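Local coordinates for saframycin Mx1 synthetase B (Legionella pneumophila subsp. pneumophila, PDB 3KXW), which belongs to the ANL superfamily of AMP-binding enzymes and holds 5'-O-[(S)-(dodecanoyloxy)(hydroxy)phosphoryl]adenosine in a ligand pocket, at residues E382-D387 with G426-D431; G400-Q405 with N449-T454. All coordinates share one frame; numbering follows the deposited sequence.

Contact 1: E382-D387 with G426-D431; sequences EVKIID and GKIKDD
Ile428 lays its CD1 methyl against both Lys384 and Ile386, joining a strand of a curled antiparallel sheet to the type II beta turn Ile428-Asp431; the sheet is consistent with the distorted beta-barrel of ANL enzymes. The tight part is small and apolar. Ile428 CD1 lies 3.8 Å from Ile386 CD1 and 3.5 Å from Lys384 CD, so one methyl reaches two residues that lie on the same face of strand 382-386. Ile428 is extended about CB-CG1 (chi2 175°), which carries CD1 out to the strand, and its side chain crosses both partners at about a right angle. Isoleucine suits both buried places: the branched side chain favours an extended backbone and offers only hydrocarbon, and Trp403 touches both isoleucines. Lys384 serves in two ways: its methylenes pack on Ile428, while the last torsion turns NZ back along strand 382-386 toward Glu382, away from Ile428. That nitrogen, NZ, makes a long salt bridge of 3.9 Å with Glu382 OE2, an oxygen also hydrogen-bonded to Tyr437.

The solvent side is looser and charged. Asp431 OD1 stays 6.8 Å from Lys384 NZ, so any attraction between them acts only at a distance. At the turn's corner Asp430 takes positive phi (66°), and the exposed charges of this loop suit its place at the surface. A backbone hydrogen bond from Asp431 N to Ile428 O, 2.9 Å, closes the turn. At its tip Lys429 NZ forms a hydrogen-bonded salt bridge of 2.8 Å with Asp430 OD2, the nitrogen lying above the carboxylate plane.

Contact 2: G400-Q405 with N449-T454; sequences GEIWVQ and NELYVT. With 1ZZ (5'-O-[(S)-(dodecanoyloxy)(hydroxy)phosphoryl]adenosine), chain B.
Ile402 and Leu451 meet end to end through their terminal methyls, and Val453 adds a third hydrocarbon surface beside them. Ile402 gives most to the contact: its CD1 lies 3.9 Å from Leu451 CD1 and 4.0 Å from Leu451 CD2, resting against both methyls of the leucine fork. Leucine fits here because its branch lies one carbon farther out than in isoleucine or valine, and with CG anti to the backbone N (chi1 174°) that fork is carried toward the isoleucine. Val453 is shorter and works with both of its methyls. CG2 approaches Ile402 CD1 at 4.1 Å, whereas CG1 comes within 3.5 Å of C21 in the adenine of the bound 5'-O-[(S)-(dodecanoyloxy)(hydroxy)phosphoryl]adenosine. The compact valine therefore lines the ligand pocket with one branch and continues the hydrophobic packing with the other. No hydrogen bond joins the two segments, since their strands are not direct partners. Strand 442-447 pairs antiparallel with both 400-405 and 450-456, and the apolar side chains meet across it in the curl of the sheet, where Ile385 of strand 382-386 touches both Ile402 and Leu451.

Overall arrangement
Contacts 1 and 2 belong to one sheet, and their centres lie about 11 Å apart. Strands 382-386 and 400-405 are antiparallel neighbours, joined by probable hydrogen bonds from Glu401 N to Ile386 O (2.7 Å) and from Trp403 N to Lys384 O (2.8 Å). In sequence the two contacts interleave: 400-405 falls between the halves of contact 1, and 426-431 between those of contact 2. Contact 1 is the more peripheral: its centre lies about 27 Å from that of the chain, against about 20 Å for contact 2. Trp403 also packs on the outer loop, its CZ3 3.4 Å from Lys427 N. Only contact 2 touches the ligand, through Val453; nearby, Asp442 OD2 is hydrogen-bonded to the same molecule.

Contact 1: E382-D387 with G426-D431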
ATOM      1  N   GLU A 382      16.374  -9.803  -9.458  1.00 17.66           N
ATOM      2  CA  GLU A 382      17.790  -9.701  -9.098  1.00 16.67           C
ATOM      3  C   GLU A 382      18.023  -8.525  -8.139  1.00 18.46           C
ATOM      4  O   GLU A 382      17.597  -7.402  -8.420  1.00 16.86           O
ATOM      5  CB  GLU A 382      18.682  -9.556 -10.335  1.00 19.43           C
ATOM      6  CG  GLU A 382      20.151  -9.203  -9.960  1.00 22.06           C
ATOM      7  CD  GLU A 382      21.051  -8.935 -11.180  1.00 29.96           C
ATOM      8  OE1 GLU A 382      20.759  -9.471 -12.269  1.00 34.36           O
ATOM      9  OE2 GLU A 382      22.047  -8.194 -11.039  1.00 31.70           O
ATOM     10  N   VAL A 383      18.718  -8.782  -7.026  1.00 17.04           N
ATOM     11  CA  VAL A 383      18.994  -7.767  -6.006  1.00 16.81           C
ATOM     12  C   VAL A 383      20.504  -7.665  -5.771  1.00 17.12           C
ATOM     13  O   VAL A 383      21.164  -8.675  -5.537  1.00 17.98           O
ATOM     14  CB  VAL A 383      18.334  -8.139  -4.647  1.00 15.15           C
ATOM     15  CG1 VAL A 383      18.908  -7.277  -3.508  1.00 15.78           C
ATOM     16  CG2 VAL A 383      16.828  -8.002  -4.726  1.00 14.68           C
ATOM     17  N   LYS A 384      21.061  -6.466  -5.884  1.00 14.80           N
ATOM     18  CA  LYS A 384      22.441  -6.215  -5.491  1.00 18.08           C
ATOM     19  C   LYS A 384      22.517  -5.187  -4.368  1.00 17.13           C
ATOM     20  O   LYS A 384      21.724  -4.252  -4.318  1.00 17.23           O
ATOM     21  CB  LYS A 384      23.274  -5.729  -6.689  1.00 19.22           C
ATOM     22  CG  LYS A 384      23.670  -6.847  -7.620  1.00 24.06           C
ATOM     23  CD  LYS A 384      24.639  -6.345  -8.676  1.00 27.80           C
ATOM     24  CE  LYS A 384      24.990  -7.447  -9.681  1.00 30.31           C
ATOM     25  NZ  LYS A 384      25.280  -8.711  -8.983  1.00 33.43           N
ATOM     26  N   ILE A 385      23.464  -5.363  -3.453  1.00 15.88           N
ATOM     27  CA  ILE A 385      23.678  -4.389  -2.397  1.00 16.19           C
ATOM     28  C   ILE A 385      24.891  -3.577  -2.814  1.00 18.26           C
ATOM     29  O   ILE A 385      26.002  -4.106  -2.905  1.00 18.21           O
ATOM     30  CB  ILE A 385      23.918  -5.037  -1.008  1.00 16.92           C
ATOM     31  CG1 ILE A 385      22.856  -6.090  -0.687  1.00 15.66           C
ATOM     32  CG2 ILE A 385      23.957  -3.967   0.083  1.00 16.20           C
ATOM     33  CD1 ILE A 385      21.415  -5.510  -0.538  1.00 15.84           C
ATOM     34  N   ILE A 386      24.660  -2.298  -3.084  1.00 16.28           N
ATOM     35  CA  ILE A 386      25.667  -1.421  -3.647  1.00 17.65           C
ATOM     36  C   ILE A 386      25.842  -0.180  -2.765  1.00 19.20           C
ATOM     37  O   ILE A 386      24.860   0.442  -2.369  1.00 17.46           O
ATOM     38  CB  ILE A 386      25.243  -0.940  -5.051  1.00 17.82           C
ATOM     39  CG1 ILE A 386      24.904  -2.116  -5.980  1.00 18.52           C
ATOM     40  CG2 ILE A 386      26.301  -0.017  -5.652  1.00 19.75           C
ATOM     41  CD1 ILE A 386      26.075  -3.046  -6.306  1.00 21.94           C
ATOM     42  N   ASP A 387      27.087   0.168  -2.439  1.00 20.36           N
ATOM     43  CA  ASP A 387      27.365   1.402  -1.700  1.00 22.37           C
ATOM     44  C   ASP A 387      26.872   2.629  -2.491  1.00 22.42           C
ATOM     45  O   ASP A 387      27.270   2.829  -3.638  1.00 22.38           O
ATOM     46  CB  ASP A 387      28.867   1.473  -1.372  1.00 24.94           C
ATOM     47  CG  ASP A 387      29.233   2.673  -0.528  1.00 25.92           C
ATOM     48  OD1 ASP A 387      28.955   3.812  -0.936  1.00 27.26           O
ATOM     49  OD2 ASP A 387      29.845   2.480   0.531  1.00 29.68           O
ATOM     50  N   GLY A 426      20.997   3.338 -12.334  1.00 24.73           N
ATOM     51  CA  GLY A 426      22.096   2.970 -11.465  1.00 22.12           C
ATOM     52  C   GLY A 426      23.165   2.167 -12.196  1.00 24.13           C
ATOM     53  O   GLY A 426      22.857   1.202 -12.868  1.00 23.72           O
ATOM     54  N   LYS A 427      24.426   2.572 -12.073  1.00 25.44           N
ATOM     55  CA  LYS A 427      25.515   1.831 -12.727  1.00 27.84           C
ATOM     56  C   LYS A 427      26.606   1.513 -11.730  1.00 24.61           C
ATOM     57  O   LYS A 427      27.019   2.380 -10.959  1.00 25.17           O
ATOM     58  CB  LYS A 427      26.131   2.630 -13.887  1.00 28.07           C
ATOM     59  CG  LYS A 427      25.257   2.742 -15.108  1.00 30.08           C
ATOM     60  CD  LYS A 427      25.126   1.402 -15.822  1.00 33.85           C
ATOM     61  CE  LYS A 427      26.469   0.967 -16.410  1.00 37.05           C
ATOM     62  NZ  LYS A 427      26.331  -0.232 -17.297  1.00 39.63           N
ATOM     63  N   ILE A 428      27.083   0.278 -11.770  1.00 24.41           N
ATOM     64  CA  ILE A 428      28.077  -0.184 -10.823  1.00 26.06           C
ATOM     65  C   ILE A 428      29.457   0.198 -11.326  1.00 29.04           C
ATOM     66  O   ILE A 428      29.794  -0.060 -12.485  1.00 29.62           O
ATOM     67  CB  ILE A 428      28.011  -1.713 -10.623  1.00 27.36           C
ATOM     68  CG1 ILE A 428      26.623  -2.149 -10.134  1.00 25.39           C
ATOM     69  CG2 ILE A 428      29.087  -2.175  -9.656  1.00 27.73           C
ATOM     70  CD1 ILE A 428      26.471  -3.664 -10.039  1.00 24.21           C
ATOM     71  N   LYS A 429      30.228   0.830 -10.447  1.00 29.53           N
ATOM     72  CA  LYS A 429      31.594   1.260 -10.737  1.00 32.51           C
ATOM     73  C   LYS A 429      32.399   0.137 -11.361  1.00 34.46           C
ATOM     74  O   LYS A 429      32.495  -0.957 -10.799  1.00 34.39           O
ATOM     75  CB  LYS A 429      32.286   1.732  -9.463  1.00 33.64           C
ATOM     76  CG  LYS A 429      33.636   2.403  -9.691  1.00 36.53           C
ATOM     77  CD  LYS A 429      34.399   2.539  -8.376  1.00 37.67           C
ATOM     78  CE  LYS A 429      35.750   3.241  -8.571  1.00 44.56           C
ATOM     79  NZ  LYS A 429      36.558   2.625  -9.680  1.00 46.82           N
ATOM     80  N   ASP A 430      32.949   0.420 -12.538  1.00 37.81           N
ATOM     81  CA  ASP A 430      33.800  -0.514 -13.268  1.00 37.72           C
ATOM     82  C   ASP A 430      33.084  -1.770 -13.758  1.00 40.04           C
ATOM     83  O   ASP A 430      33.715  -2.778 -14.051  1.00 39.82           O
ATOM     84  CB  ASP A 430      35.042  -0.855 -12.436  1.00 39.08           C
ATOM     85  CG  ASP A 430      35.925   0.353 -12.211  1.00 38.21           C
ATOM     86  OD1 ASP A 430      35.782   1.323 -12.984  1.00 40.55           O
ATOM     87  OD2 ASP A 430      36.745   0.353 -11.264  1.00 41.23           O
ATOM     88  N   ASP A 431      31.764  -1.704 -13.876  1.00 38.77           N
ATOM     89  CA  ASP A 431      31.019  -2.847 -14.386  1.00 41.40           C
ATOM     90  C   ASP A 431      30.953  -2.850 -15.921  1.00 42.80           C
ATOM     91  O   ASP A 431      30.805  -1.797 -16.555  1.00 45.88           O
ATOM     92  CB  ASP A 431      29.614  -2.868 -13.783  1.00 39.22           C
ATOM     93  CG  ASP A 431      28.816  -4.083 -14.205  1.00 42.20           C
ATOM     94  OD1 ASP A 431      27.778  -4.350 -13.567  1.00 44.53           O
ATOM     95  OD2 ASP A 431      29.224  -4.774 -15.167  1.00 46.43           O
TER

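Contact 2: G400-Q405 with N449-T454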
ATOM      1  N   GLY A 400      24.292  -1.668   2.281  1.00 16.61           N
ATOM      2  CA  GLY A 400      24.387  -0.724   1.188  1.00 15.89           C
ATOM      3  C   GLY A 400      22.998  -0.490   0.631  1.00 16.27           C
ATOM      4  O   GLY A 400      22.005  -0.924   1.223  1.00 13.88           O
ATOM      5  N   GLU A 401      22.925   0.205  -0.496  1.00 17.08           N
ATOM      6  CA  GLU A 401      21.645   0.455  -1.122  1.00 16.47           C
ATOM      7  C   GLU A 401      21.152  -0.774  -1.872  1.00 14.95           C
ATOM      8  O   GLU A 401      21.922  -1.494  -2.497  1.00 14.21           O
ATOM      9  CB  GLU A 401      21.681   1.672  -2.045  1.00 17.20           C
ATOM     10  CG  GLU A 401      20.297   2.034  -2.588  1.00 16.61           C
ATOM     11  CD  GLU A 401      20.314   3.246  -3.519  1.00 17.71           C
ATOM     12  OE1 GLU A 401      21.386   3.584  -4.069  1.00 19.84           O
ATOM     13  OE2 GLU A 401      19.256   3.865  -3.722  1.00 15.97           O
ATOM     14  N   ILE A 402      19.846  -1.005  -1.797  1.00 14.61           N
ATOM     15  CA  ILE A 402      19.249  -2.114  -2.496  1.00 14.51           C
ATOM     16  C   ILE A 402      19.053  -1.686  -3.941  1.00 15.28           C
ATOM     17  O   ILE A 402      18.312  -0.749  -4.220  1.00 16.18           O
ATOM     18  CB  ILE A 402      17.928  -2.528  -1.821  1.00 15.10           C
ATOM     19  CG1 ILE A 402      18.238  -3.068  -0.409  1.00 14.64           C
ATOM     20  CG2 ILE A 402      17.175  -3.561  -2.680  1.00 14.29           C
ATOM     21  CD1 ILE A 402      17.031  -3.157   0.523  1.00 14.08           C
ATOM     22  N   TRP A 403      19.770  -2.337  -4.848  1.00 14.55           N
ATOM     23  CA  TRP A 403      19.606  -2.123  -6.289  1.00 15.14           C
ATOM     24  C   TRP A 403      18.893  -3.323  -6.919  1.00 15.63           C
ATOM     25  O   TRP A 403      19.165  -4.477  -6.565  1.00 16.03           O
ATOM     26  CB  TRP A 403      20.983  -1.936  -6.969  1.00 16.52           C
ATOM     27  CG  TRP A 403      21.616  -0.610  -6.695  1.00 16.10           C
ATOM     28  CD1 TRP A 403      21.415   0.181  -5.610  1.00 15.52           C
ATOM     29  CD2 TRP A 403      22.577   0.074  -7.522  1.00 16.92           C
ATOM     30  NE1 TRP A 403      22.177   1.328  -5.711  1.00 18.54           N
ATOM     31  CE2 TRP A 403      22.904   1.278  -6.872  1.00 16.87           C
ATOM     32  CE3 TRP A 403      23.203  -0.232  -8.739  1.00 18.64           C
ATOM     33  CZ2 TRP A 403      23.801   2.206  -7.416  1.00 20.31           C
ATOM     34  CZ3 TRP A 403      24.100   0.679  -9.275  1.00 19.95           C
ATOM     35  CH2 TRP A 403      24.398   1.879  -8.610  1.00 19.43           C
ATOM     36  N   VAL A 404      18.009  -3.054  -7.874  1.00 14.32           N
ATOM     37  CA  VAL A 404      17.154  -4.097  -8.435  1.00 16.79           C
ATOM     38  C   VAL A 404      17.244  -4.130  -9.947  1.00 16.00           C
ATOM     39  O   VAL A 404      17.347  -3.083 -10.573  1.00 17.19           O
ATOM     40  CB  VAL A 404      15.692  -3.861  -8.027  1.00 15.05           C
ATOM     41  CG1 VAL A 404      14.788  -4.943  -8.599  1.00 14.74           C
ATOM     42  CG2 VAL A 404      15.592  -3.795  -6.500  1.00 15.76           C
ATOM     43  N   GLN A 405      17.201  -5.326 -10.527  1.00 18.19           N
ATOM     44  CA  GLN A 405      17.108  -5.482 -11.987  1.00 19.94           C
ATOM     45  C   GLN A 405      16.215  -6.646 -12.376  1.00 17.69           C
ATOM     46  O   GLN A 405      16.350  -7.738 -11.828  1.00 17.70           O
ATOM     47  CB  GLN A 405      18.507  -5.667 -12.626  1.00 21.74           C
ATOM     48  CG  GLN A 405      18.443  -6.152 -14.081  1.00 26.43           C
ATOM     49  CD  GLN A 405      19.811  -6.205 -14.746  1.00 32.37           C
ATOM     50  OE1 GLN A 405      20.718  -6.915 -14.290  1.00 35.61           O
ATOM     51  NE2 GLN A 405      19.968  -5.455 -15.832  1.00 33.67           N
ATOM     52  N   ASN A 449      21.687 -15.414   1.197  1.00 19.93           N
ATOM     53  CA  ASN A 449      20.761 -15.137   0.112  1.00 19.36           C
ATOM     54  C   ASN A 449      19.387 -14.689   0.570  1.00 20.43           C
ATOM     55  O   ASN A 449      18.392 -14.928  -0.113  1.00 19.44           O
ATOM     56  CB  ASN A 449      20.660 -16.310  -0.863  1.00 22.71           C
ATOM     57  CG  ASN A 449      20.079 -15.889  -2.218  1.00 23.03           C
ATOM     58  OD1 ASN A 449      20.417 -14.825  -2.757  1.00 23.59           O
ATOM     59  ND2 ASN A 449      19.206 -16.717  -2.767  1.00 21.08           N
ATOM     60  N   GLU A 450      19.324 -14.049   1.733  1.00 18.86           N
ATOM     61  CA  GLU A 450      18.080 -13.407   2.129  1.00 19.13           C
ATOM     62  C   GLU A 450      18.298 -11.939   2.424  1.00 18.47           C
ATOM     63  O   GLU A 450      19.354 -11.541   2.934  1.00 16.92           O
ATOM     64  CB  GLU A 450      17.429 -14.152   3.287  1.00 20.56           C
ATOM     65  CG  GLU A 450      17.058 -15.569   2.850  1.00 20.76           C
ATOM     66  CD  GLU A 450      16.097 -16.262   3.762  1.00 22.13           C
ATOM     67  OE1 GLU A 450      15.412 -15.578   4.537  1.00 22.95           O
ATOM     68  OE2 GLU A 450      16.009 -17.500   3.671  1.00 23.18           O
ATOM     69  N   LEU A 451      17.294 -11.132   2.098  1.00 16.02           N
ATOM     70  CA  LEU A 451      17.444  -9.689   2.190  1.00 15.25           C
ATOM     71  C   LEU A 451      16.900  -9.202   3.522  1.00 15.59           C
ATOM     72  O   LEU A 451      15.748  -9.474   3.864  1.00 15.81           O
ATOM     73  CB  LEU A 451      16.695  -9.006   1.035  1.00 13.49           C
ATOM     74  CG  LEU A 451      16.692  -7.481   1.154  1.00 15.10           C
ATOM     75  CD1 LEU A 451      18.101  -6.926   0.937  1.00 14.17           C
ATOM     76  CD2 LEU A 451      15.718  -6.887   0.155  1.00 13.26           C
ATOM     77  N   TYR A 452      17.737  -8.462   4.245  1.00 15.72           N
ATOM     78  CA  TYR A 452      17.379  -7.813   5.491  1.00 15.68           C
ATOM     79  C   TYR A 452      17.353  -6.308   5.258  1.00 17.10           C
ATOM     80  O   TYR A 452      18.386  -5.691   5.036  1.00 15.32           O
ATOM     81  CB  TYR A 452      18.365  -8.209   6.599  1.00 17.41           C
ATOM     82  CG  TYR A 452      18.213  -9.673   6.954  1.00 16.94           C
ATOM     83  CD1 TYR A 452      17.433 -10.065   8.025  1.00 17.92           C
ATOM     84  CD2 TYR A 452      18.823 -10.662   6.188  1.00 17.29           C
ATOM     85  CE1 TYR A 452      17.280 -11.402   8.344  1.00 18.14           C
ATOM     86  CE2 TYR A 452      18.667 -12.009   6.493  1.00 17.21           C
ATOM     87  CZ  TYR A 452      17.884 -12.361   7.570  1.00 19.31           C
ATOM     88  OH  TYR A 452      17.715 -13.693   7.898  1.00 21.44           O
ATOM     89  N   VAL A 453      16.153  -5.731   5.232  1.00 17.07           N
ATOM     90  CA  VAL A 453      16.011  -4.290   5.037  1.00 16.01           C
ATOM     91  C   VAL A 453      16.297  -3.559   6.356  1.00 18.03           C
ATOM     92  O   VAL A 453      15.746  -3.898   7.399  1.00 17.54           O
ATOM     93  CB  VAL A 453      14.605  -3.932   4.496  1.00 16.11           C
ATOM     94  CG1 VAL A 453      14.468  -2.419   4.289  1.00 18.77           C
ATOM     95  CG2 VAL A 453      14.326  -4.685   3.212  1.00 15.78           C
ATOM     96  N   THR A 454      17.185  -2.568   6.323  1.00 17.60           N
ATOM     97  CA  THR A 454      17.590  -1.894   7.556  1.00 18.77           C
ATOM     98  C   THR A 454      17.047  -0.466   7.715  1.00 20.97           C
ATOM     99  O   THR A 454      17.021   0.069   8.819  1.00 21.14           O
ATOM    100  CB  THR A 454      19.142  -1.870   7.731  1.00 18.35           C
ATOM    101  OG1 THR A 454      19.758  -1.276   6.583  1.00 16.35           O
ATOM    102  CG2 THR A 454      19.696  -3.272   7.909  1.00 17.32           C
TER
HETATM  103  P   1ZZ B 589       5.601   1.527  -2.447  1.00 27.29           P
HETATM  104  C1  1ZZ B 589      -0.925 -11.523  -3.506  1.00 19.84           C
HETATM  105  N1  1ZZ B 589       9.124  -1.302   2.124  1.00 20.73           N
HETATM  106  O1  1ZZ B 589       5.189  -1.047  -0.493  1.00 26.48           O
HETATM  107  C2  1ZZ B 589      -0.179 -10.468  -2.678  1.00 15.74           C
HETATM  108  N2  1ZZ B 589       8.576  -3.452   1.846  1.00 16.13           N
HETATM  109  O2  1ZZ B 589       5.073  -0.041  -2.609  1.00 30.34           O
HETATM  110  C3  1ZZ B 589       1.278 -10.305  -3.130  1.00 16.89           C
HETATM  111  N3  1ZZ B 589      10.664  -1.601   4.226  1.00 19.79           N
HETATM  112  O3  1ZZ B 589       6.164   1.966  -3.707  1.00 24.51           O
HETATM  113  C4  1ZZ B 589       1.865  -8.983  -2.614  1.00 16.04           C
HETATM  114  N4  1ZZ B 589      10.770  -3.907   4.917  1.00 18.51           N
HETATM  115  O4  1ZZ B 589       4.333   2.438  -2.037  1.00 35.96           O
HETATM  116  C5  1ZZ B 589       3.402  -8.959  -2.641  1.00 16.60           C
HETATM  117  N5  1ZZ B 589       9.744  -5.687   3.805  1.00 15.58           N
HETATM  118  O5  1ZZ B 589       6.720   1.664  -1.218  1.00 25.13           O
HETATM  119  C6  1ZZ B 589       3.874  -7.652  -1.990  1.00 17.21           C
HETATM  120  O6  1ZZ B 589       8.099   0.698   1.072  1.00 23.97           O
HETATM  121  C7  1ZZ B 589       5.367  -7.357  -1.702  1.00 15.61           C
HETATM  122  O7  1ZZ B 589      10.863   1.463   1.567  1.00 23.57           O
HETATM  123  C8  1ZZ B 589       5.751  -6.086  -0.919  1.00 15.64           C
HETATM  124  O8  1ZZ B 589      10.843   1.296  -0.904  1.00 20.22           O
HETATM  125  C9  1ZZ B 589       5.792  -4.892  -1.886  1.00 17.50           C
HETATM  126  C10 1ZZ B 589       5.459  -3.530  -1.232  1.00 18.02           C
HETATM  127  C11 1ZZ B 589       5.266  -2.483  -2.365  1.00 20.47           C
HETATM  128  C12 1ZZ B 589       5.624  -1.090  -1.814  1.00 25.25           C
HETATM  129  C13 1ZZ B 589       7.871   0.848  -1.186  1.00 26.53           C
HETATM  130  C14 1ZZ B 589       8.623   1.131  -0.042  1.00 23.64           C
HETATM  131  C15 1ZZ B 589      10.081   0.547  -0.100  1.00 20.57           C
HETATM  132  C16 1ZZ B 589      10.476   0.501   1.159  1.00 24.15           C
HETATM  133  C17 1ZZ B 589       9.256   0.046   1.798  1.00 22.07           C
HETATM  134  C18 1ZZ B 589       8.389  -2.287   1.349  1.00 19.13           C
HETATM  135  C19 1ZZ B 589       9.447  -3.274   3.047  1.00 18.63           C
HETATM  136  C20 1ZZ B 589       9.796  -2.026   3.162  1.00 18.59           C
HETATM  137  C21 1ZZ B 589      11.101  -2.479   5.095  1.00 18.74           C
HETATM  138  C22 1ZZ B 589      10.034  -4.289   4.006  1.00 17.34           C